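Local coordinates for protein glypican-1 (Homo sapiens, PDB 4YWT) that carries heparan sulfate chains at the cell surface, binds alpha-4(V) collagen through them and takes part in Schwann cell myelination, at residues Ser230-Lys235 against Arg453-Gln458; Cys271-Lys276 against Pro425-Asp430; Ala283-Glu288 against Asp390-Leu395. The protein carries 3 engineered substitutions. One frame throughout, in Å; residues are numbered along the deposited sequence.

Contact 1 (Ser230-Lys235 against Arg453-Gln458)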
loop_
_atom_site.group_PDB
_atom_site.type_symbol
_atom_site.label_atom_id
_atom_site.label_comp_id
_atom_site.label_asym_id
_atom_site.label_seq_id
_atom_site.Cartn_x
_atom_site.Cartn_y
_atom_site.Cartn_z
ATOM N N SER A 230 1.767 3.451 1.225
ATOM C CA SER A 230 3.108 3.858 0.817
ATOM C C SER A 230 3.774 4.731 1.881
ATOM O O SER A 230 4.912 4.467 2.292
ATOM C CB SER A 230 3.053 4.598 -0.521
ATOM O OG SER A 230 4.291 4.509 -1.203
ATOM N N ASP A 231 3.063 5.763 2.331
ATOM C CA ASP A 231 3.599 6.669 3.345
ATOM C C ASP A 231 3.887 5.953 4.663
ATOM O O ASP A 231 4.892 6.227 5.322
ATOM C CB ASP A 231 2.638 7.835 3.583
ATOM C CG ASP A 231 2.681 8.860 2.469
ATOM O OD1 ASP A 231 3.690 8.894 1.733
ATOM O OD2 ASP A 231 1.710 9.633 2.331
ATOM N N VAL A 232 2.999 5.038 5.042
ATOM C CA VAL A 232 3.168 4.261 6.261
ATOM C C VAL A 232 4.443 3.436 6.188
ATOM O O VAL A 232 5.241 3.450 7.120
ATOM C CB VAL A 232 1.967 3.327 6.523
ATOM C CG1 VAL A 232 2.328 2.269 7.558
ATOM C CG2 VAL A 232 0.759 4.130 6.982
ATOM N N VAL A 233 4.643 2.730 5.078
ATOM C CA VAL A 233 5.866 1.946 4.914
ATOM C C VAL A 233 7.105 2.845 4.967
ATOM O O VAL A 233 8.069 2.557 5.693
ATOM C CB VAL A 233 5.860 1.160 3.591
ATOM C CG1 VAL A 233 7.206 0.480 3.367
ATOM C CG2 VAL A 233 4.734 0.140 3.595
ATOM N N ARG A 234 7.063 3.940 4.210
ATOM C CA ARG A 234 8.173 4.892 4.170
ATOM C C ARG A 234 8.541 5.427 5.556
ATOM O O ARG A 234 9.717 5.612 5.867
ATOM C CB ARG A 234 7.836 6.060 3.240
ATOM C CG ARG A 234 8.877 7.171 3.232
ATOM C CD ARG A 234 8.449 8.338 2.355
ATOM N NE ARG A 234 7.141 8.866 2.736
ATOM C CZ ARG A 234 6.944 9.749 3.710
ATOM N NH1 ARG A 234 7.971 10.207 4.412
ATOM N NH2 ARG A 234 5.718 10.173 3.983
ATOM N N LYS A 235 7.532 5.667 6.388
ATOM C CA LYS A 235 7.757 6.236 7.713
ATOM C C LYS A 235 8.226 5.186 8.719
ATOM O O LYS A 235 9.113 5.445 9.533
ATOM C CB LYS A 235 6.482 6.917 8.213
ATOM C CG LYS A 235 6.178 8.225 7.501
ATOM C CD LYS A 235 4.772 8.712 7.796
ATOM C CE LYS A 235 4.473 9.999 7.043
ATOM N NZ LYS A 235 3.015 10.190 6.814
ATOM N N ARG A 453 2.591 3.909 16.217
ATOM C CA ARG A 453 1.241 4.209 16.686
ATOM C C ARG A 453 0.517 5.192 15.766
ATOM O O ARG A 453 -0.650 4.982 15.403
ATOM C CB ARG A 453 1.290 4.757 18.115
ATOM C CG ARG A 453 1.110 3.684 19.172
ATOM C CD ARG A 453 -0.217 2.976 18.964
ATOM N NE ARG A 453 -0.265 1.662 19.592
ATOM C CZ ARG A 453 -1.272 0.808 19.445
ATOM N NH1 ARG A 453 -2.313 1.135 18.690
ATOM N NH2 ARG A 453 -1.242 -0.372 20.049
ATOM N N GLN A 454 1.214 6.259 15.385
ATOM C CA GLN A 454 0.653 7.243 14.463
ATOM C C GLN A 454 0.288 6.605 13.119
ATOM O O GLN A 454 -0.792 6.859 12.563
ATOM C CB GLN A 454 1.634 8.399 14.257
ATOM C CG GLN A 454 1.824 9.263 15.494
ATOM C CD GLN A 454 2.895 10.322 15.319
ATOM O OE1 GLN A 454 3.598 10.348 14.309
ATOM N NE2 GLN A 454 3.024 11.202 16.305
ATOM N N GLN A 455 1.185 5.764 12.607
ATOM C CA GLN A 455 0.926 5.057 11.355
ATOM C C GLN A 455 -0.301 4.156 11.471
ATOM O O GLN A 455 -1.111 4.067 10.542
ATOM C CB GLN A 455 2.146 4.236 10.940
ATOM C CG GLN A 455 3.386 5.072 10.680
ATOM C CD GLN A 455 3.066 6.380 9.989
ATOM O OE1 GLN A 455 2.640 6.398 8.834
ATOM N NE2 GLN A 455 3.266 7.487 10.695
ATOM N N ILE A 456 -0.438 3.498 12.618
ATOM C CA ILE A 456 -1.598 2.660 12.891
ATOM C C ILE A 456 -2.866 3.508 12.860
ATOM O O ILE A 456 -3.897 3.083 12.325
ATOM C CB ILE A 456 -1.466 1.935 14.251
ATOM C CG1 ILE A 456 -0.384 0.858 14.168
ATOM C CG2 ILE A 456 -2.783 1.303 14.662
ATOM C CD1 ILE A 456 -0.150 0.116 15.465
ATOM N N MET A 457 -2.784 4.716 13.413
ATOM C CA MET A 457 -3.913 5.639 13.338
ATOM C C MET A 457 -4.267 5.963 11.888
ATOM O O MET A 457 -5.447 5.951 11.508
ATOM C CB MET A 457 -3.626 6.934 14.105
ATOM C CG MET A 457 -3.596 6.784 15.621
ATOM S SD MET A 457 -4.846 5.666 16.298
ATOM C CE MET A 457 -6.367 6.332 15.618
ATOM N N GLN A 458 -3.246 6.247 11.080
ATOM C CA GLN A 458 -3.456 6.513 9.656
ATOM C C GLN A 458 -4.180 5.352 8.970
ATOM O O GLN A 458 -5.153 5.558 8.227
ATOM C CB GLN A 458 -2.122 6.785 8.959
ATOM C CG GLN A 458 -1.428 8.059 9.420
ATOM C CD GLN A 458 -2.262 9.299 9.163
ATOM O OE1 GLN A 458 -2.450 9.709 8.017
ATOM N NE2 GLN A 458 -2.768 9.905 10.232
HETATM O O HOH W 1 1.220 7.896 6.930
#
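Val232 and Lys235 of helix 204-236 meet Gln455 of helix 450-471 in a small helix-helix contact within the largely helical glypican core. The two short segments run antiparallel, with 174° between their directions and 10.0 Å between their axes. Gln455 carries almost all of the contact from its side.

The Val232 and Gln455 side chains lie side by side, pointing opposite ways. The CG1 methyl of Val232 rests on Gln455 CB at 3.9 Å. The CG2 methyl of Val232 lies 3.5 Å from Gln455 OE1. In the glutamine, the bend at chi2 (-38°) swings the amide across helix 230-235, from Val232 toward Lys235. Gln455 OE1 also lies 3.4 Å from Val232 CA. A looser touch between Val232 CG2 and Gln458 CB extends the contact by one helical turn.

Lys235 crosses the glutamine side chain at about a right angle. Its CB stands above the flat amide, and its CD comes within 3.3 Å of Gln455 OE1. The chain is extended beyond CG, which carries NZ past the amide. There a water joins the two residues. It accepts from Lys235 NZ at 2.9 Å and donates to Gln455 OE1 at 2.8 Å.

Val233 faces the other way and packs on helix 70-129 and on Trp289. Gln455 also touches Leu285, which places the contact beside the loop before helix 286-299.

The direct touching is done by methyl and methylene groups against the flat amide of a bent glutamine side chain, and the polar link runs through the water. This water relays between ammonium and carbonyl, and the nearby positive charge would probably strengthen its bond to Gln455 OE1.

Contact 2 (Cys271-Lys276 against Pro425-Asp430)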
loop_
_atom_site.group_PDB
_atom_site.type_symbol
_atom_site.label_atom_id
_atom_site.label_comp_id
_atom_site.label_asym_id
_atom_site.label_seq_id
_atom_site.Cartn_x
_atom_site.Cartn_y
_atom_site.Cartn_z
ATOM N N CYS A 271 17.031 -17.426 15.361
ATOM C CA CYS A 271 17.000 -16.225 14.535
ATOM C C CYS A 271 15.618 -15.577 14.539
ATOM O O CYS A 271 15.491 -14.352 14.621
ATOM C CB CYS A 271 17.419 -16.569 13.102
ATOM S SG CYS A 271 17.433 -15.182 11.944
ATOM N N ARG A 272 14.586 -16.410 14.462
ATOM C CA ARG A 272 13.216 -15.924 14.399
ATOM C C ARG A 272 12.764 -15.304 15.715
ATOM O O ARG A 272 12.055 -14.305 15.712
ATOM C CB ARG A 272 12.269 -17.051 13.995
ATOM C CG ARG A 272 11.857 -16.986 12.536
ATOM C CD ARG A 272 11.500 -18.355 11.996
ATOM N NE ARG A 272 12.222 -18.642 10.760
ATOM C CZ ARG A 272 12.246 -19.832 10.169
ATOM N NH1 ARG A 272 12.929 -20.001 9.045
ATOM N NH2 ARG A 272 11.587 -20.851 10.700
ATOM N N ASN A 273 13.171 -15.890 16.836
ATOM C CA ASN A 273 12.858 -15.292 18.128
ATOM C C ASN A 273 13.584 -13.966 18.297
ATOM O O ASN A 273 13.009 -12.988 18.792
ATOM C CB ASN A 273 13.206 -16.241 19.272
ATOM C CG ASN A 273 12.024 -17.080 19.707
ATOM O OD1 ASN A 273 10.963 -17.041 19.085
ATOM N ND2 ASN A 273 12.194 -17.836 20.783
ATOM N N VAL A 274 14.842 -13.931 17.865
ATOM C CA VAL A 274 15.616 -12.694 17.922
ATOM C C VAL A 274 14.947 -11.581 17.118
ATOM O O VAL A 274 14.706 -10.492 17.640
ATOM C CB VAL A 274 17.051 -12.893 17.404
ATOM C CG1 VAL A 274 17.765 -11.553 17.301
ATOM C CG2 VAL A 274 17.817 -13.843 18.312
ATOM N N LEU A 275 14.635 -11.857 15.855
ATOM C CA LEU A 275 14.047 -10.832 14.995
ATOM C C LEU A 275 12.628 -10.460 15.421
ATOM O O LEU A 275 12.219 -9.310 15.276
ATOM C CB LEU A 275 14.058 -11.280 13.532
ATOM C CG LEU A 275 15.449 -11.393 12.902
ATOM C CD1 LEU A 275 15.351 -11.530 11.392
ATOM C CD2 LEU A 275 16.312 -10.197 13.279
ATOM N N LYS A 276 11.881 -11.427 15.949
ATOM C CA LYS A 276 10.560 -11.138 16.501
ATOM C C LYS A 276 10.687 -10.213 17.702
ATOM O O LYS A 276 9.815 -9.382 17.948
ATOM C CB LYS A 276 9.827 -12.420 16.900
ATOM C CG LYS A 276 9.076 -13.082 15.756
ATOM C CD LYS A 276 8.342 -14.328 16.220
ATOM C CE LYS A 276 7.580 -14.973 15.076
ATOM N NZ LYS A 276 6.474 -15.848 15.559
ATOM N N PRO A 425 13.991 -23.601 22.602
ATOM C CA PRO A 425 12.849 -22.714 22.887
ATOM C C PRO A 425 11.838 -22.547 21.753
ATOM O O PRO A 425 12.199 -22.571 20.576
ATOM C CB PRO A 425 13.522 -21.369 23.181
ATOM C CG PRO A 425 14.865 -21.727 23.679
ATOM C CD PRO A 425 15.271 -22.913 22.863
ATOM N N GLU A 426 10.572 -22.380 22.128
ATOM C CA GLU A 426 9.492 -22.180 21.168
ATOM C C GLU A 426 9.575 -20.813 20.507
ATOM O O GLU A 426 10.034 -19.845 21.117
ATOM C CB GLU A 426 8.131 -22.330 21.853
ATOM C CG GLU A 426 7.459 -23.680 21.655
ATOM C CD GLU A 426 7.103 -23.964 20.207
ATOM O OE1 GLU A 426 7.046 -23.011 19.400
ATOM O OE2 GLU A 426 6.876 -25.146 19.875
ATOM N N VAL A 427 9.127 -20.738 19.257
ATOM C CA VAL A 427 9.037 -19.464 18.561
ATOM C C VAL A 427 7.943 -18.612 19.192
ATOM O O VAL A 427 6.829 -19.083 19.415
ATOM C CB VAL A 427 8.750 -19.649 17.058
ATOM C CG1 VAL A 427 8.754 -18.303 16.347
ATOM C CG2 VAL A 427 9.780 -20.578 16.435
ATOM N N MET A 428 8.273 -17.361 19.492
ATOM C CA MET A 428 7.323 -16.439 20.100
ATOM C C MET A 428 6.210 -16.059 19.134
ATOM O O MET A 428 6.346 -16.213 17.920
ATOM C CB MET A 428 8.038 -15.176 20.586
ATOM C CG MET A 428 9.125 -15.414 21.629
ATOM S SD MET A 428 8.506 -15.555 23.322
ATOM C CE MET A 428 8.093 -17.296 23.426
ATOM N N GLY A 429 5.101 -15.578 19.685
ATOM C CA GLY A 429 4.045 -15.004 18.877
ATOM C C GLY A 429 4.475 -13.646 18.351
ATOM O O GLY A 429 5.554 -13.154 18.684
ATOM N N ASP A 430 3.627 -13.036 17.533
ATOM C CA ASP A 430 3.940 -11.751 16.919
ATOM C C ASP A 430 3.378 -10.584 17.723
ATOM O O ASP A 430 2.312 -10.692 18.329
ATOM C CB ASP A 430 3.411 -11.702 15.486
ATOM C CG ASP A 430 3.781 -12.936 14.689
ATOM O OD1 ASP A 430 4.985 -13.128 14.414
ATOM O OD2 ASP A 430 2.869 -13.712 14.336
#
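Arg272 touches the loop 425-430 only with the start of its side chain. Arg272 CB is 4.4 Å from Val427 CG1, and the guanidinium leads away. Just before it, Cys271 forms the disulfide to Cys400, which ties helix 268-278 to helix 391-404.

Asn273 makes the main polar docking. Its amide grips the loop backbone by two bonds. Asn273 OD1 accepts from Met428 N at 2.7 Å, with an N-H...O angle of 161°. Asn273 ND2 donates to Glu426 O at 3.0 Å. That oxygen lies near the plane of the asparagine amide, whereas the donor is tilted 34° from the plane of the Glu426 carbonyl. The loop is extended here, so the side-chain amide pairs with a carbonyl and an N-H two residues apart, as a neighbouring parallel strand would, although neither segment is a strand. Val427 CA comes within 3.1 Å of Asn273 OD1. Met428 CG packs beside Asn273 OD1 at 3.5 Å.

Val274 and Leu275 face the protein interior, on helix 243-253 and helix 391-404 respectively.

Lys276 reaches the Met428-Asp430 end of segment 425-430 with a chain extended beyond CG. Lys276 NZ forms a salt bridge with Asp430 OD1 at 3.3 Å, the two side chains crossing at a slant. NZ also donates to Met428 O, although the modelled separation is very short and its exact length is doubtful. Val427 CG1 lies alongside the ammonium, 3.4 Å from Lys276 NZ.

Contact 3 (Ala283-Glu288 against Asp390-Leu395). With CA (calcium ion), chain F.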
loop_
_atom_site.group_PDB
_atom_site.type_symbol
_atom_site.label_atom_id
_atom_site.label_comp_id
_atom_site.label_asym_id
_atom_site.label_seq_id
_atom_site.Cartn_x
_atom_site.Cartn_y
_atom_site.Cartn_z
ATOM N N ALA A 283 5.693 -5.200 13.936
ATOM C CA ALA A 283 4.714 -6.277 13.852
ATOM C C ALA A 283 3.364 -5.870 14.442
ATOM O O ALA A 283 2.347 -6.512 14.179
ATOM C CB ALA A 283 5.241 -7.524 14.549
ATOM N N ASP A 284 3.349 -4.807 15.240
ATOM C CA ASP A 284 2.082 -4.304 15.772
ATOM C C ASP A 284 1.186 -3.673 14.697
ATOM O O ASP A 284 -0.004 -3.459 14.924
ATOM C CB ASP A 284 2.333 -3.294 16.892
ATOM C CG ASP A 284 2.563 -3.961 18.235
ATOM O OD1 ASP A 284 2.179 -5.139 18.392
ATOM O OD2 ASP A 284 3.119 -3.301 19.138
ATOM N N LEU A 285 1.754 -3.385 13.529
ATOM C CA LEU A 285 0.992 -2.796 12.425
ATOM C C LEU A 285 0.089 -3.815 11.732
ATOM O O LEU A 285 -0.750 -3.453 10.903
ATOM C CB LEU A 285 1.938 -2.180 11.393
ATOM C CG LEU A 285 2.815 -1.000 11.810
ATOM C CD1 LEU A 285 4.124 -1.027 11.039
ATOM C CD2 LEU A 285 2.085 0.310 11.568
ATOM N N ASP A 286 0.273 -5.083 12.088
ATOM C CA ASP A 286 -0.354 -6.218 11.409
ATOM C C ASP A 286 -1.860 -6.078 11.188
ATOM O O ASP A 286 -2.329 -6.105 10.049
ATOM C CB ASP A 286 -0.078 -7.502 12.200
ATOM C CG ASP A 286 -0.563 -8.745 11.482
ATOM O OD1 ASP A 286 -0.221 -8.915 10.295
ATOM O OD2 ASP A 286 -1.285 -9.552 12.105
ATOM N N ALA A 287 -2.604 -5.924 12.279
ATOM C CA ALA A 287 -4.066 -5.915 12.235
ATOM C C ALA A 287 -4.635 -4.823 11.325
ATOM O O ALA A 287 -5.497 -5.090 10.486
ATOM C CB ALA A 287 -4.625 -5.764 13.643
ATOM N N GLU A 288 -4.151 -3.598 11.495
ATOM C CA GLU A 288 -4.684 -2.469 10.745
ATOM C C GLU A 288 -4.188 -2.463 9.302
ATOM O O GLU A 288 -4.884 -1.987 8.403
ATOM C CB GLU A 288 -4.330 -1.152 11.439
ATOM C CG GLU A 288 -4.928 -1.012 12.832
ATOM C CD GLU A 288 -6.392 -1.418 12.892
ATOM O OE1 GLU A 288 -7.170 -0.995 12.009
ATOM O OE2 GLU A 288 -6.763 -2.164 13.823
ATOM N N ASP A 390 0.857 -10.029 4.783
ATOM C CA ASP A 390 1.535 -10.692 5.893
ATOM C C ASP A 390 2.873 -10.046 6.228
ATOM O O ASP A 390 3.611 -10.544 7.074
ATOM C CB ASP A 390 1.755 -12.176 5.576
ATOM C CG ASP A 390 2.568 -12.399 4.298
ATOM O OD1 ASP A 390 3.121 -11.427 3.739
ATOM O OD2 ASP A 390 2.664 -13.562 3.853
ATOM N N PHE A 391 3.175 -8.943 5.550
ATOM C CA PHE A 391 4.504 -8.331 5.565
ATOM C C PHE A 391 5.110 -8.163 6.961
ATOM O O PHE A 391 6.183 -8.708 7.267
ATOM C CB PHE A 391 4.437 -6.967 4.870
ATOM C CG PHE A 391 5.774 -6.313 4.686
ATOM C CD1 PHE A 391 6.676 -6.806 3.757
ATOM C CD2 PHE A 391 6.129 -5.203 5.435
ATOM C CE1 PHE A 391 7.909 -6.208 3.580
ATOM C CE2 PHE A 391 7.361 -4.600 5.262
ATOM C CZ PHE A 391 8.252 -5.103 4.332
ATOM N N TRP A 392 4.395 -7.426 7.805
ATOM C CA TRP A 392 4.906 -6.977 9.094
ATOM C C TRP A 392 5.204 -8.110 10.071
ATOM O O TRP A 392 5.966 -7.929 11.018
ATOM C CB TRP A 392 3.915 -5.994 9.717
ATOM C CG TRP A 392 3.659 -4.829 8.824
ATOM C CD1 TRP A 392 2.505 -4.543 8.154
ATOM C CD2 TRP A 392 4.595 -3.806 8.468
ATOM N NE1 TRP A 392 2.661 -3.395 7.415
ATOM C CE2 TRP A 392 3.936 -2.924 7.589
ATOM C CE3 TRP A 392 5.925 -3.547 8.812
ATOM C CZ2 TRP A 392 4.560 -1.801 7.051
ATOM C CZ3 TRP A 392 6.544 -2.434 8.277
ATOM C CH2 TRP A 392 5.861 -1.574 7.406
ATOM N N ILE A 393 4.609 -9.276 9.843
ATOM C CA ILE A 393 4.899 -10.433 10.678
ATOM C C ILE A 393 5.735 -11.463 9.926
ATOM O O ILE A 393 6.298 -12.375 10.528
ATOM C CB ILE A 393 3.618 -11.109 11.187
ATOM C CG1 ILE A 393 2.875 -11.776 10.031
ATOM C CG2 ILE A 393 2.731 -10.102 11.907
ATOM C CD1 ILE A 393 1.838 -12.756 10.483
ATOM N N SER A 394 5.813 -11.318 8.607
ATOM C CA SER A 394 6.613 -12.231 7.805
ATOM C C SER A 394 8.059 -11.755 7.748
ATOM O O SER A 394 8.936 -12.490 7.298
ATOM C CB SER A 394 6.049 -12.364 6.391
ATOM O OG SER A 394 6.335 -11.211 5.621
ATOM N N LEU A 395 8.297 -10.524 8.196
ATOM C CA LEU A 395 9.658 -9.974 8.237
ATOM C C LEU A 395 10.718 -10.906 8.862
ATOM O O LEU A 395 11.748 -11.162 8.231
ATOM C CB LEU A 395 9.667 -8.630 8.976
ATOM C CG LEU A 395 9.283 -7.387 8.177
ATOM C CD1 LEU A 395 9.462 -6.139 9.028
ATOM C CD2 LEU A 395 10.111 -7.298 6.908
HETATM CA CA CA F . 3.517 -12.732 1.812
HETATM O O HOH W 2 1.436 -7.905 8.439
HETATM O O HOH W 3 5.761 -12.971 2.605
HETATM O O HOH W 4 5.147 -11.011 2.123
HETATM O O HOH W 5 1.174 -13.173 1.660
#
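A type I beta turn from Ala283 to Asp286 sets Leu285 on the indole of Trp392, close to a calcium site at the start of helix 391-404. Leu285 CD1 makes a CH-pi contact, 3.7 Å from the centroid of the six-membered ring of Trp392 and 7° off its normal. Phe391 CD2 covers the opposite face, so the indole is sandwiched. Ala283 CA makes a C-H...O contact with Trp392 O at 3.5 Å.

Asp286 has CG anti to its N (chi1 -174°), which brings the carboxylate across Ile393. Asp286 OD1 lies 3.6 Å from Ile393 CG2. A water donates to Asp286 OD1 at 2.7 Å and takes a weak bond from Trp392 N. Arg290 forms a salt bridge with the same oxygen.

Asp390 holds the calcium ion through both carboxylate oxygens, OD1 and OD2, at 2.4 Å each. Three waters and the main-chain oxygen of Asp387 complete the sphere.

Trp392 also meets Trp289 edge-to-face and touches Val233 and Val236 of helix 204-236. Glu288 packs on Leu459 and Lys460 of helix 450-471, and Phe391 packs on helix 70-129.

From the N terminus, the chain passes the first partners of contacts 1, 2 and 3 in that order. It reaches the second partners in reverse. Segment 390-395 returns to 283-288 and closes the innermost loop, contact 3. Segment 425-430 then closes contact 2 around it, and 453-458 closes contact 1 around both. The three loops are nested and none cross. Contact 3 lies between the others: Ile456 packs on Asp284, Leu285 and Glu288, and Asp430 packs on Ile393. Contacts 1 and 2 do not touch, with centres about 24 Å apart. Together they tie helices 204-236, 268-278, 286-299, 391-404 and 450-471 and the loop between strand 420-421 and helix 450-471 into one body.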